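Local coordinates for protein galactitol-1-phosphate 5-dehydrogenase (Escherichia coli, PDB 4UEJ) that oxidises galactitol 1-phosphate to D-tagatose 6-phosphate with NAD(+) as a homodimeric, zinc-containing member of the alcohol dehydrogenase family, at residues 42-45 and 49-52; 115-120 and 324-329; 154-159 and 253-258; 172-177 and 202-207; 287-292 and 297-302. All blocks are in the same frame, centred on the assembly; numbering follows the deposited sequence.

Contact 1 of 5, residues 42-45 and 49-52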
# COMPACT_ATOMS: atom_id res chain seq x y z
N LEU A 42 -6.99 -24.14 -8.11
CA LEU A 42 -7.30 -25.07 -7.02
C LEU A 42 -8.60 -24.70 -6.27
O LEU A 42 -9.43 -25.58 -6.05
CB LEU A 42 -6.13 -25.16 -6.04
CG LEU A 42 -5.06 -26.22 -6.33
CD1 LEU A 42 -4.55 -26.12 -7.75
CD2 LEU A 42 -3.91 -26.12 -5.35
N PRO A 43 -8.79 -23.41 -5.91
CA PRO A 43 -10.10 -23.05 -5.33
C PRO A 43 -11.27 -23.26 -6.30
O PRO A 43 -12.39 -23.53 -5.85
CB PRO A 43 -9.94 -21.56 -5.01
CG PRO A 43 -8.48 -21.34 -4.88
CD PRO A 43 -7.84 -22.28 -5.86
N ARG A 44 -11.02 -23.14 -7.60
CA ARG A 44 -12.09 -23.30 -8.59
C ARG A 44 -12.52 -24.75 -8.68
O ARG A 44 -13.69 -25.04 -8.91
CB ARG A 44 -11.64 -22.80 -9.97
CG ARG A 44 -11.31 -21.32 -10.01
CD ARG A 44 -10.95 -20.85 -11.44
NE ARG A 44 -10.55 -19.44 -11.43
CZ ARG A 44 -9.31 -19.01 -11.61
NH1 ARG A 44 -8.32 -19.87 -11.84
NH2 ARG A 44 -9.05 -17.71 -11.57
N ILE A 45 -11.56 -25.65 -8.50
CA ILE A 45 -11.82 -27.07 -8.62
C ILE A 45 -12.41 -27.65 -7.34
O ILE A 45 -13.40 -28.38 -7.37
CB ILE A 45 -10.53 -27.84 -8.99
CG1 ILE A 45 -9.96 -27.31 -10.30
CG2 ILE A 45 -10.80 -29.33 -9.09
CD1 ILE A 45 -8.55 -27.79 -10.60
N GLY A 49 -15.15 -22.46 -6.09
CA GLY A 49 -14.74 -21.08 -6.30
C GLY A 49 -14.80 -20.61 -7.74
O GLY A 49 -14.37 -19.50 -8.06
N ALA A 50 -15.32 -21.45 -8.63
CA ALA A 50 -15.49 -21.06 -10.02
C ALA A 50 -16.78 -20.27 -10.20
O ALA A 50 -17.72 -20.43 -9.41
CB ALA A 50 -15.48 -22.29 -10.93
N HIS A 51 -16.83 -19.44 -11.23
CA HIS A 51 -18.02 -18.63 -11.50
C HIS A 51 -19.22 -19.47 -11.92
O HIS A 51 -20.37 -19.05 -11.77
CB HIS A 51 -17.70 -17.60 -12.58
CG HIS A 51 -16.81 -16.49 -12.12
ND1 HIS A 51 -15.55 -16.28 -12.63
CD2 HIS A 51 -16.99 -15.54 -11.17
CE1 HIS A 51 -15.00 -15.24 -12.04
NE2 HIS A 51 -15.85 -14.77 -11.14
N TYR A 52 -18.97 -20.66 -12.45
CA TYR A 52 -20.05 -21.55 -12.85
C TYR A 52 -19.56 -22.99 -12.96
O TYR A 52 -18.36 -23.24 -13.10
CB TYR A 52 -20.66 -21.09 -14.18
CG TYR A 52 -19.68 -21.06 -15.33
CD1 TYR A 52 -18.92 -19.93 -15.59
CD2 TYR A 52 -19.51 -22.17 -16.15
CE1 TYR A 52 -18.01 -19.90 -16.65
CE2 TYR A 52 -18.60 -22.16 -17.20
CZ TYR A 52 -17.86 -21.02 -17.45
OH TYR A 52 -16.96 -21.02 -18.50
O HOH W 1 -12.95 -17.97 -10.70
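Arg44 and Ala50 meet through their CB atoms, 4.0 Å apart, where the short helix 41-46 gives way to the loop before strand 60-68, a turn in the GroES-like catalytic domain of the zinc-containing alcohol dehydrogenases. Ala50 CB also rests 3.9 Å from the backbone oxygen of Arg44. One direct hydrogen bond ties the loop back to the helix: Gly49 N donates to Pro43 O over 3.0 Å, with a bent N-H...O angle of 135° and the donor tilted from the carbonyl plane. A side chain at Gly49 would run into this same Pro43 oxygen, so glycine lets the loop fold close over the helix. Arg44 sets CG beside its backbone N (chi1 -62°) and then runs extended to NE; the side chain passes about 6 Å from the catalytic zinc and about 5 Å from the bound glycerol. Asp41 holds the far end through a salt bridge to Arg44 NH1, and Ser40 OG bonds to the same nitrogen. At the edge of the guanidinium, in its plane, water 1 accepts from Arg44 NE at 2.9 Å and donates a weak bond of 3.4 Å to Gly49 O.

Contact 2 of 5, residues 115-120 and 324-329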
# COMPACT_ATOMS: atom_id res chain seq x y z
N GLY A 115 -11.89 -22.65 -20.92
CA GLY A 115 -10.50 -22.40 -21.26
C GLY A 115 -9.75 -23.56 -21.86
O GLY A 115 -10.32 -24.43 -22.51
N GLY A 116 -8.45 -23.59 -21.60
CA GLY A 116 -7.51 -24.37 -22.38
C GLY A 116 -7.19 -25.80 -21.97
O GLY A 116 -6.25 -26.39 -22.51
N PHE A 117 -7.93 -26.36 -21.02
CA PHE A 117 -7.82 -27.79 -20.75
C PHE A 117 -8.67 -28.54 -21.77
O PHE A 117 -9.66 -29.20 -21.44
CB PHE A 117 -8.26 -28.13 -19.32
CG PHE A 117 -7.37 -27.52 -18.27
CD1 PHE A 117 -6.06 -27.20 -18.57
CD2 PHE A 117 -7.85 -27.26 -16.99
CE1 PHE A 117 -5.25 -26.62 -17.60
CE2 PHE A 117 -7.04 -26.68 -16.03
CZ PHE A 117 -5.74 -26.37 -16.33
N ALA A 118 -8.25 -28.42 -23.03
CA ALA A 118 -9.00 -28.92 -24.17
C ALA A 118 -8.07 -29.13 -25.36
O ALA A 118 -6.99 -28.57 -25.39
CB ALA A 118 -10.12 -27.95 -24.53
N GLU A 119 -8.49 -29.93 -26.34
CA GLU A 119 -7.67 -30.14 -27.53
C GLU A 119 -7.66 -28.92 -28.44
O GLU A 119 -6.65 -28.61 -29.06
CB GLU A 119 -8.14 -31.36 -28.31
CG GLU A 119 -7.88 -32.66 -27.63
CD GLU A 119 -8.31 -33.82 -28.50
OE1 GLU A 119 -7.62 -34.10 -29.51
OE2 GLU A 119 -9.35 -34.45 -28.19
N TYR A 120 -8.81 -28.26 -28.53
CA TYR A 120 -8.94 -27.06 -29.34
C TYR A 120 -9.72 -25.99 -28.60
O TYR A 120 -10.57 -26.29 -27.76
CB TYR A 120 -9.66 -27.35 -30.66
CG TYR A 120 -8.95 -28.32 -31.57
CD1 TYR A 120 -9.13 -29.69 -31.41
CD2 TYR A 120 -8.14 -27.89 -32.61
CE1 TYR A 120 -8.50 -30.60 -32.24
CE2 TYR A 120 -7.51 -28.80 -33.46
CZ TYR A 120 -7.69 -30.15 -33.26
OH TYR A 120 -7.07 -31.07 -34.09
N GLU A 324 -6.44 -38.08 -19.24
CA GLU A 324 -6.69 -38.92 -18.08
C GLU A 324 -5.59 -38.75 -17.03
O GLU A 324 -5.87 -38.59 -15.84
CB GLU A 324 -6.81 -40.39 -18.49
CG GLU A 324 -7.87 -40.65 -19.55
CD GLU A 324 -9.30 -40.55 -19.01
OE1 GLU A 324 -9.48 -40.31 -17.80
OE2 GLU A 324 -10.24 -40.72 -19.81
N SER A 325 -4.34 -38.77 -17.48
CA SER A 325 -3.19 -38.62 -16.60
C SER A 325 -3.27 -37.29 -15.86
O SER A 325 -3.07 -37.22 -14.65
CB SER A 325 -1.89 -38.71 -17.40
OG SER A 325 -0.76 -38.49 -16.58
N PHE A 326 -3.58 -36.24 -16.61
CA PHE A 326 -3.68 -34.90 -16.06
C PHE A 326 -4.83 -34.81 -15.05
O PHE A 326 -4.68 -34.27 -13.96
CB PHE A 326 -3.86 -33.89 -17.20
CG PHE A 326 -4.11 -32.48 -16.74
CD1 PHE A 326 -3.06 -31.64 -16.41
CD2 PHE A 326 -5.41 -31.99 -16.68
CE1 PHE A 326 -3.30 -30.34 -15.99
CE2 PHE A 326 -5.65 -30.69 -16.26
CZ PHE A 326 -4.60 -29.86 -15.92
N ALA A 327 -5.98 -35.37 -15.42
CA ALA A 327 -7.15 -35.34 -14.56
C ALA A 327 -6.86 -35.99 -13.21
O ALA A 327 -7.24 -35.46 -12.17
CB ALA A 327 -8.33 -36.02 -15.24
N GLN A 328 -6.18 -37.13 -13.22
CA GLN A 328 -5.89 -37.82 -11.96
C GLN A 328 -4.87 -37.03 -11.13
O GLN A 328 -4.97 -37.00 -9.90
CB GLN A 328 -5.37 -39.23 -12.23
CG GLN A 328 -5.26 -40.07 -10.97
CD GLN A 328 -6.58 -40.19 -10.22
OE1 GLN A 328 -7.62 -40.50 -10.81
NE2 GLN A 328 -6.56 -39.92 -8.92
N ALA A 329 -3.91 -36.41 -11.80
CA ALA A 329 -2.92 -35.57 -11.12
C ALA A 329 -3.61 -34.42 -10.40
O ALA A 329 -3.28 -34.09 -9.26
CB ALA A 329 -1.90 -35.02 -12.12
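A buried apolar core near the catalytic zinc site brings together Phe117, from the loop before strand 120-124, and Phe326, from helix 323-333. The two rings form an edge-to-face pair, Phe326 directing its edge at the face of Phe117; their centroids are 4.9 Å apart and their planes meet at 57°, well short of a perpendicular T. Phe326 CZ leads the approach. It sits 3.6 Å above the plane of the Phe117 ring, displaced toward the rim, and is 3.7 Å from both CE1 and CZ of Phe117. Phe326 CE2 follows on the other part of the ring, 4.1 Å from Phe117 CG. With its CG opposite the backbone N (chi1 174°), the Phe326 ring is carried off the helix toward the loop, while Phe117 projects from the centre of an inverse gamma turn to meet it. Within the alcohol dehydrogenase fold this joins a loop of the GroES-like domain to a helix that comes more than 200 residues later in the chain, just before the closing strand 341-344. Leu344 of that strand and Val4 of strand 2-7 touch both rings. Leucine in place of Phe117 would probably leave the edge of Phe326 without an aromatic face to rest on and open a gap beside Leu344 and Val4. On the loop side Leu37 and Leu57 pack against Phe117, whose side chain is about 7 Å from those of the zinc ligands Cys38 and His59.

Contact 3 of 5, residues 154-159 and 253-258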
# COMPACT_ATOMS: atom_id res chain seq x y z
N HIS A 154 6.80 -4.23 -12.80
CA HIS A 154 6.47 -3.03 -13.56
C HIS A 154 5.77 -2.00 -12.70
O HIS A 154 6.10 -0.81 -12.75
CB HIS A 154 5.60 -3.40 -14.76
CG HIS A 154 5.20 -2.22 -15.60
ND1 HIS A 154 4.05 -2.21 -16.36
CD2 HIS A 154 5.80 -1.02 -15.79
CE1 HIS A 154 3.96 -1.05 -16.98
NE2 HIS A 154 5.00 -0.31 -16.66
N LEU A 155 4.81 -2.44 -11.90
CA LEU A 155 4.09 -1.50 -11.02
C LEU A 155 5.02 -0.88 -10.00
O LEU A 155 4.78 0.23 -9.55
CB LEU A 155 2.94 -2.19 -10.30
CG LEU A 155 1.77 -2.62 -11.20
CD1 LEU A 155 0.74 -3.36 -10.36
CD2 LEU A 155 1.15 -1.43 -11.90
N ALA A 156 6.08 -1.60 -9.64
CA ALA A 156 7.05 -1.12 -8.66
C ALA A 156 8.18 -0.32 -9.29
O ALA A 156 9.14 0.03 -8.61
CB ALA A 156 7.64 -2.30 -7.90
N GLN A 157 8.05 -0.02 -10.58
CA GLN A 157 9.05 0.73 -11.35
C GLN A 157 10.38 -0.04 -11.43
O GLN A 157 11.46 0.54 -11.42
CB GLN A 157 9.27 2.13 -10.75
CG GLN A 157 8.11 3.09 -10.96
CD GLN A 157 6.89 2.76 -10.11
OE1 GLN A 157 6.99 2.54 -8.90
NE2 GLN A 157 5.72 2.72 -10.75
N GLY A 158 10.27 -1.36 -11.50
CA GLY A 158 11.42 -2.20 -11.79
C GLY A 158 12.09 -2.80 -10.57
O GLY A 158 11.80 -2.41 -9.44
N CYS A 159 12.97 -3.77 -10.78
CA CYS A 159 13.65 -4.40 -9.65
C CYS A 159 15.15 -4.16 -9.69
O CYS A 159 15.89 -4.67 -8.84
CB CYS A 159 13.35 -5.90 -9.61
SG CYS A 159 13.88 -6.79 -11.06
N HIS A 253 10.98 2.07 4.04
CA HIS A 253 10.42 2.43 2.74
C HIS A 253 10.39 1.29 1.72
O HIS A 253 10.45 1.54 0.52
CB HIS A 253 11.20 3.61 2.15
CG HIS A 253 11.03 4.89 2.91
ND1 HIS A 253 10.38 5.99 2.38
CD2 HIS A 253 11.39 5.23 4.17
CE1 HIS A 253 10.38 6.96 3.28
NE2 HIS A 253 10.98 6.53 4.37
N ALA A 254 10.27 0.05 2.20
CA ALA A 254 10.16 -1.08 1.29
C ALA A 254 8.93 -0.94 0.43
O ALA A 254 7.94 -0.31 0.84
CB ALA A 254 10.13 -2.42 2.05
N GLN A 255 9.03 -1.46 -0.78
CA GLN A 255 7.87 -1.66 -1.63
C GLN A 255 7.34 -3.05 -1.42
O GLN A 255 8.10 -4.03 -1.45
CB GLN A 255 8.22 -1.46 -3.10
CG GLN A 255 8.55 -0.04 -3.50
CD GLN A 255 9.12 -0.00 -4.89
OE1 GLN A 255 10.17 -0.61 -5.17
NE2 GLN A 255 8.42 0.67 -5.79
N LEU A 256 6.04 -3.17 -1.20
CA LEU A 256 5.43 -4.48 -1.00
C LEU A 256 4.33 -4.71 -2.02
O LEU A 256 3.23 -4.17 -1.91
CB LEU A 256 4.87 -4.61 0.42
CG LEU A 256 3.92 -5.78 0.73
CD1 LEU A 256 4.51 -7.12 0.29
CD2 LEU A 256 3.60 -5.78 2.21
N ALA A 257 4.64 -5.54 -3.01
CA ALA A 257 3.70 -5.85 -4.10
C ALA A 257 2.88 -7.07 -3.76
O ALA A 257 3.42 -8.16 -3.50
CB ALA A 257 4.44 -6.05 -5.40
N LEU A 258 1.57 -6.90 -3.80
CA LEU A 258 0.65 -7.96 -3.41
C LEU A 258 0.16 -8.63 -4.68
O LEU A 258 -0.54 -8.01 -5.47
CB LEU A 258 -0.53 -7.40 -2.61
CG LEU A 258 -0.18 -6.66 -1.31
CD1 LEU A 258 -1.45 -6.08 -0.70
CD2 LEU A 258 0.51 -7.58 -0.32
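Ala156 O receives the side-chain amide of Gln255: NE2 donates to it over 3.0 Å with an N-H...O angle of 158°. The donor comes at the oxygen from well to one side, at a C=O...N angle of 113° and tilted from the carbonyl plane, and the oxygen in turn is tilted somewhat out of the amide plane of Gln255. The same amide group rests against the methyl of Ala156, whose CB is 3.7 Å from NE2 and 4.1 Å from CD, so one residue offers both an acceptor and an apolar wall. Gln255 reaches this far because its chain is extended beyond CG (chi2 169°). Its other end is held too: OE1 accepts from Lys162 NZ, which also bonds to Gly158 O, and with both ends engaged the amide is likely to be fixed against flipping. Gln157 runs across at about a right angle, its OE1 at 3.9 Å from Gln255 NE2. The carbonyl is available where the helix 143-155 ends in a Schellman motif, with Gln157 as the C-prime residue at positive phi and Gln157 N bonded to His154 O at 3.0 Å. Gly158 follows at backbone angles where a CB would press on the preceding carbonyl oxygen. In the Rossmann-type coenzyme domain the contact anchors the C-terminal end of helix 143-155 to the beginning of strand 255-258, where Leu232 of strand 231-235 and Ile284 of strand 282-285, the neighbours of strand 255-258 in the parallel sheet, both touch Ala156 and Gln255.

Contact 4 of 5, residues 172-177 and 202-207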
# COMPACT_ATOMS: atom_id res chain seq x y z
N ILE A 172 4.58 -19.18 -9.68
CA ILE A 172 4.66 -17.74 -9.88
C ILE A 172 5.86 -17.16 -9.14
O ILE A 172 6.64 -16.40 -9.71
CB ILE A 172 3.38 -17.03 -9.39
CG1 ILE A 172 2.17 -17.52 -10.19
CG2 ILE A 172 3.52 -15.52 -9.52
CD1 ILE A 172 2.29 -17.23 -11.65
N GLY A 173 6.01 -17.55 -7.88
CA GLY A 173 7.14 -17.10 -7.08
C GLY A 173 8.50 -17.52 -7.61
O GLY A 173 9.45 -16.73 -7.64
N LEU A 174 8.63 -18.78 -8.02
CA LEU A 174 9.90 -19.24 -8.54
C LEU A 174 10.24 -18.52 -9.84
O LEU A 174 11.39 -18.20 -10.08
CB LEU A 174 9.88 -20.75 -8.76
CG LEU A 174 9.82 -21.56 -7.47
CD1 LEU A 174 9.56 -23.05 -7.74
CD2 LEU A 174 11.12 -21.37 -6.70
N LEU A 175 9.24 -18.27 -10.68
CA LEU A 175 9.48 -17.51 -11.92
C LEU A 175 9.93 -16.09 -11.59
O LEU A 175 10.84 -15.56 -12.22
CB LEU A 175 8.23 -17.49 -12.80
CG LEU A 175 7.92 -18.84 -13.47
CD1 LEU A 175 6.48 -18.83 -14.02
CD2 LEU A 175 8.89 -19.14 -14.57
N ALA A 176 9.28 -15.50 -10.59
CA ALA A 176 9.63 -14.15 -10.16
C ALA A 176 11.08 -14.05 -9.69
O ALA A 176 11.76 -13.06 -9.94
CB ALA A 176 8.68 -13.68 -9.06
N ILE A 177 11.56 -15.08 -9.00
CA ILE A 177 12.97 -15.11 -8.62
C ILE A 177 13.87 -15.04 -9.83
O ILE A 177 14.80 -14.22 -9.88
CB ILE A 177 13.30 -16.38 -7.83
CG1 ILE A 177 12.58 -16.34 -6.48
CG2 ILE A 177 14.81 -16.52 -7.67
CD1 ILE A 177 12.63 -17.65 -5.73
N LYS A 202 17.40 -21.23 -4.59
CA LYS A 202 18.81 -20.87 -4.65
C LYS A 202 19.42 -21.19 -6.02
O LYS A 202 20.25 -20.43 -6.52
CB LYS A 202 19.62 -21.59 -3.55
CG LYS A 202 19.21 -21.25 -2.12
CD LYS A 202 19.70 -22.33 -1.17
CE LYS A 202 19.24 -22.08 0.24
NZ LYS A 202 20.16 -21.15 0.94
N SER A 203 19.00 -22.31 -6.62
CA SER A 203 19.49 -22.69 -7.95
C SER A 203 19.05 -21.69 -9.02
O SER A 203 19.68 -21.58 -10.07
CB SER A 203 19.02 -24.10 -8.32
OG SER A 203 17.70 -24.09 -8.83
N PHE A 204 17.97 -20.98 -8.74
CA PHE A 204 17.43 -19.96 -9.63
C PHE A 204 18.05 -18.60 -9.38
O PHE A 204 17.72 -17.62 -10.05
CB PHE A 204 15.92 -19.86 -9.48
CG PHE A 204 15.19 -21.04 -10.02
CD1 PHE A 204 15.75 -21.80 -11.04
CD2 PHE A 204 13.94 -21.39 -9.54
CE1 PHE A 204 15.08 -22.90 -11.56
CE2 PHE A 204 13.26 -22.46 -10.05
CZ PHE A 204 13.83 -23.23 -11.07
N GLY A 205 18.94 -18.54 -8.39
CA GLY A 205 19.62 -17.29 -8.11
C GLY A 205 19.30 -16.59 -6.80
O GLY A 205 19.87 -15.53 -6.54
N ALA A 206 18.41 -17.14 -5.97
CA ALA A 206 18.20 -16.53 -4.66
C ALA A 206 19.49 -16.71 -3.86
O ALA A 206 20.06 -17.79 -3.84
CB ALA A 206 17.00 -17.14 -3.93
N MET A 207 19.97 -15.64 -3.23
CA MET A 207 21.23 -15.73 -2.51
C MET A 207 21.01 -16.24 -1.09
O MET A 207 21.95 -16.70 -0.44
CB MET A 207 21.95 -14.39 -2.52
CG MET A 207 21.09 -13.17 -2.24
SD MET A 207 20.95 -12.80 -0.48
CE MET A 207 22.66 -12.56 -0.04
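This is a buried apolar contact between helix 171-182 and the turn that follows helix 196-203 in the coenzyme domain. Phe204 carries it, with its ring edge against Leu174 and its CB against Ile177. Leu174 CD2 lies at the edge of the Phe204 ring, near its plane, 4.0 Å from Phe204 CD2, and Leu174 CB is equally close to CE2 of the same ring, so two carbons of the leucine meet two adjacent atoms of the ring. Ile177 comes at about a right angle to Phe204. Its CG2 branch, opposite the backbone N, does all the touching, at 4.0 Å from Phe204 CB and 4.4 Å from Ala206 CB, and it also lies against the backbone oxygen of Phe204. The arrangement belongs to a Rossmann-type fold, in which helix 171-182 follows strand 163-167 and includes Gly173 of a GxGxxG pattern, consistent with the coenzyme-binding turn of the family. Helix 196-203 ends in a Schellman motif: Gly205, at positive phi (112°), closes it with Gly205 N bonded to Lys202 O at 3.0 Å, and the turn directs the chain through Ala206 into strand 208-211. Around them, Ile177 packs on Val188 and Ala190 of strand 187-192 and on Ile166 of strand 163-167, whereas Leu316 from a loop touches both Leu174 and Phe204.

Contact 5 of 5, residues 287-292 and 297-302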
# COMPACT_ATOMS: atom_id res chain seq x y z
N TRP A 287 -2.75 -6.70 -10.14
CA TRP A 287 -3.88 -7.50 -10.58
C TRP A 287 -3.65 -7.88 -12.00
O TRP A 287 -3.44 -7.02 -12.87
CB TRP A 287 -5.21 -6.77 -10.43
CG TRP A 287 -6.40 -7.67 -10.66
CD1 TRP A 287 -7.38 -7.50 -11.60
CD2 TRP A 287 -6.71 -8.88 -9.97
NE1 TRP A 287 -8.29 -8.53 -11.52
CE2 TRP A 287 -7.90 -9.39 -10.52
CE3 TRP A 287 -6.10 -9.57 -8.92
CZ2 TRP A 287 -8.49 -10.56 -10.07
CZ3 TRP A 287 -6.69 -10.74 -8.47
CH2 TRP A 287 -7.87 -11.22 -9.04
N MET A 288 -3.65 -9.19 -12.23
CA MET A 288 -3.42 -9.78 -13.53
C MET A 288 -2.05 -9.40 -14.09
O MET A 288 -1.06 -9.41 -13.36
CB MET A 288 -4.54 -9.39 -14.49
CG MET A 288 -5.87 -9.95 -14.06
SD MET A 288 -7.10 -9.99 -15.37
CE MET A 288 -8.21 -8.70 -14.84
N ASN A 289 -1.98 -9.12 -15.38
CA ASN A 289 -0.68 -9.03 -16.01
C ASN A 289 -0.64 -8.31 -17.35
O ASN A 289 -0.04 -8.80 -18.31
CB ASN A 289 -0.11 -10.45 -16.16
CG ASN A 289 -1.18 -11.52 -16.46
OD1 ASN A 289 -2.21 -11.65 -15.79
ND2 ASN A 289 -0.89 -12.33 -17.47
N TYR A 290 -1.25 -7.13 -17.41
CA TYR A 290 -1.40 -6.44 -18.68
C TYR A 290 -1.07 -4.98 -18.54
O TYR A 290 -1.21 -4.39 -17.47
CB TYR A 290 -2.82 -6.59 -19.22
CG TYR A 290 -3.23 -8.02 -19.25
CD1 TYR A 290 -2.81 -8.84 -20.28
CD2 TYR A 290 -3.99 -8.57 -18.23
CE1 TYR A 290 -3.14 -10.17 -20.31
CE2 TYR A 290 -4.33 -9.90 -18.25
CZ TYR A 290 -3.90 -10.69 -19.30
OH TYR A 290 -4.23 -12.02 -19.34
N SER A 291 -0.63 -4.42 -19.65
CA SER A 291 -0.39 -2.99 -19.74
C SER A 291 -0.46 -2.58 -21.20
O SER A 291 -0.61 -3.42 -22.09
CB SER A 291 0.97 -2.62 -19.12
OG SER A 291 2.03 -3.29 -19.78
N SER A 292 -0.38 -1.28 -21.44
CA SER A 292 -0.48 -0.75 -22.79
C SER A 292 0.90 -0.55 -23.41
O SER A 292 1.83 -0.14 -22.71
CB SER A 292 -1.26 0.57 -22.77
OG SER A 292 -1.19 1.21 -24.03
N GLN A 297 4.15 -4.69 -22.27
CA GLN A 297 5.56 -5.00 -22.36
C GLN A 297 5.91 -6.27 -21.58
O GLN A 297 6.89 -6.94 -21.92
CB GLN A 297 6.40 -3.83 -21.86
CG GLN A 297 6.40 -3.63 -20.36
CD GLN A 297 7.80 -3.52 -19.81
OE1 GLN A 297 8.77 -3.95 -20.45
NE2 GLN A 297 7.93 -2.94 -18.62
N GLU A 298 5.11 -6.60 -20.56
CA GLU A 298 5.37 -7.82 -19.77
C GLU A 298 5.47 -9.06 -20.67
O GLU A 298 6.30 -9.94 -20.46
CB GLU A 298 4.27 -8.04 -18.72
CG GLU A 298 4.20 -6.99 -17.60
CD GLU A 298 3.25 -5.84 -17.93
OE1 GLU A 298 3.10 -5.51 -19.13
OE2 GLU A 298 2.64 -5.26 -16.99
N TRP A 299 4.59 -9.12 -21.66
CA TRP A 299 4.52 -10.27 -22.56
C TRP A 299 5.75 -10.36 -23.47
O TRP A 299 6.33 -11.43 -23.61
CB TRP A 299 3.22 -10.18 -23.37
CG TRP A 299 2.07 -10.45 -22.46
CD1 TRP A 299 1.53 -9.59 -21.53
CD2 TRP A 299 1.35 -11.68 -22.34
NE1 TRP A 299 0.51 -10.22 -20.84
CE2 TRP A 299 0.38 -11.50 -21.33
CE3 TRP A 299 1.42 -12.92 -23.00
CZ2 TRP A 299 -0.50 -12.51 -20.96
CZ3 TRP A 299 0.55 -13.91 -22.63
CH2 TRP A 299 -0.40 -13.71 -21.62
N GLU A 300 6.15 -9.23 -24.05
CA GLU A 300 7.39 -9.17 -24.84
C GLU A 300 8.60 -9.50 -23.99
O GLU A 300 9.46 -10.27 -24.41
CB GLU A 300 7.59 -7.79 -25.47
CG GLU A 300 6.49 -7.33 -26.38
CD GLU A 300 6.91 -6.14 -27.21
OE1 GLU A 300 7.53 -5.22 -26.65
OE2 GLU A 300 6.63 -6.14 -28.43
N THR A 301 8.66 -8.95 -22.78
CA THR A 301 9.78 -9.25 -21.89
C THR A 301 9.85 -10.74 -21.56
O THR A 301 10.93 -11.34 -21.57
CB THR A 301 9.69 -8.44 -20.58
OG1 THR A 301 9.71 -7.05 -20.89
CG2 THR A 301 10.87 -8.76 -19.67
N ALA A 302 8.70 -11.36 -21.29
CA ALA A 302 8.68 -12.77 -20.91
C ALA A 302 9.22 -13.61 -22.06
O ALA A 302 10.04 -14.51 -21.85
CB ALA A 302 7.26 -13.22 -20.56
O HOH W 2 3.55 -1.91 -21.61
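Trp299, Glu298 and Asn289 carry most of the join between helix 297-307 and the loop that follows strand 282-285 in the Rossmann-type coenzyme domain. Trp299 NE1 donates to Asn289 O over 3.0 Å, nearly in line with the C=O bond. The Asn289 amide lies obliquely against the six-membered ring, ND2 3.5 Å from Trp299 CZ2, the two planes 21° apart. That amide nitrogen donates to Thr147 OG1 and, weakly, to Glu144, by similarity a ligand of the catalytic zinc. Tyr290 lies nearly parallel to the indole (15°) but slid aside, with Tyr290 CE1 3.6 Å from Trp299 CZ2. Replacing Trp299 by leucine would probably leave Asn289 O without its indole donor and open a gap beside Tyr290 CE1. Glu298, bent at chi2 (92°), turns its carboxylate to the loop, where Ser291 OG donates to the syn lone pair of Glu298 OE1 over a short 2.5 Å. Glu298 OE2 is bonded to His151, and weakly to His154, of helix 143-155. At the start of the helix, water 2 accepts from Gln297 N at 2.9 Å and donates to both Ser291 OG and Ser292 O.

In the fold
Contacts 1 and 5 reach closest to the catalytic zinc: the Arg44 and Asn289 side chains are each about 6 Å from the metal and within about 5 Å of the bound glycerol, while Phe117 of contact 2 stands farther off, about 10 Å from the zinc. Contacts 1 and 5 have centres about 25 Å apart, yet their nearest atoms are about 7 Å apart. Contacts 3 and 4 lie away from the catalytic site. Contact 3 touches contact 5, His154 packing on Ser291 and Gln297, so the end of helix 143-155 adjoins the start of helix 297-307. Contact 4 is about 17 Å from contact 3, centre to centre; both lie in the coenzyme domain.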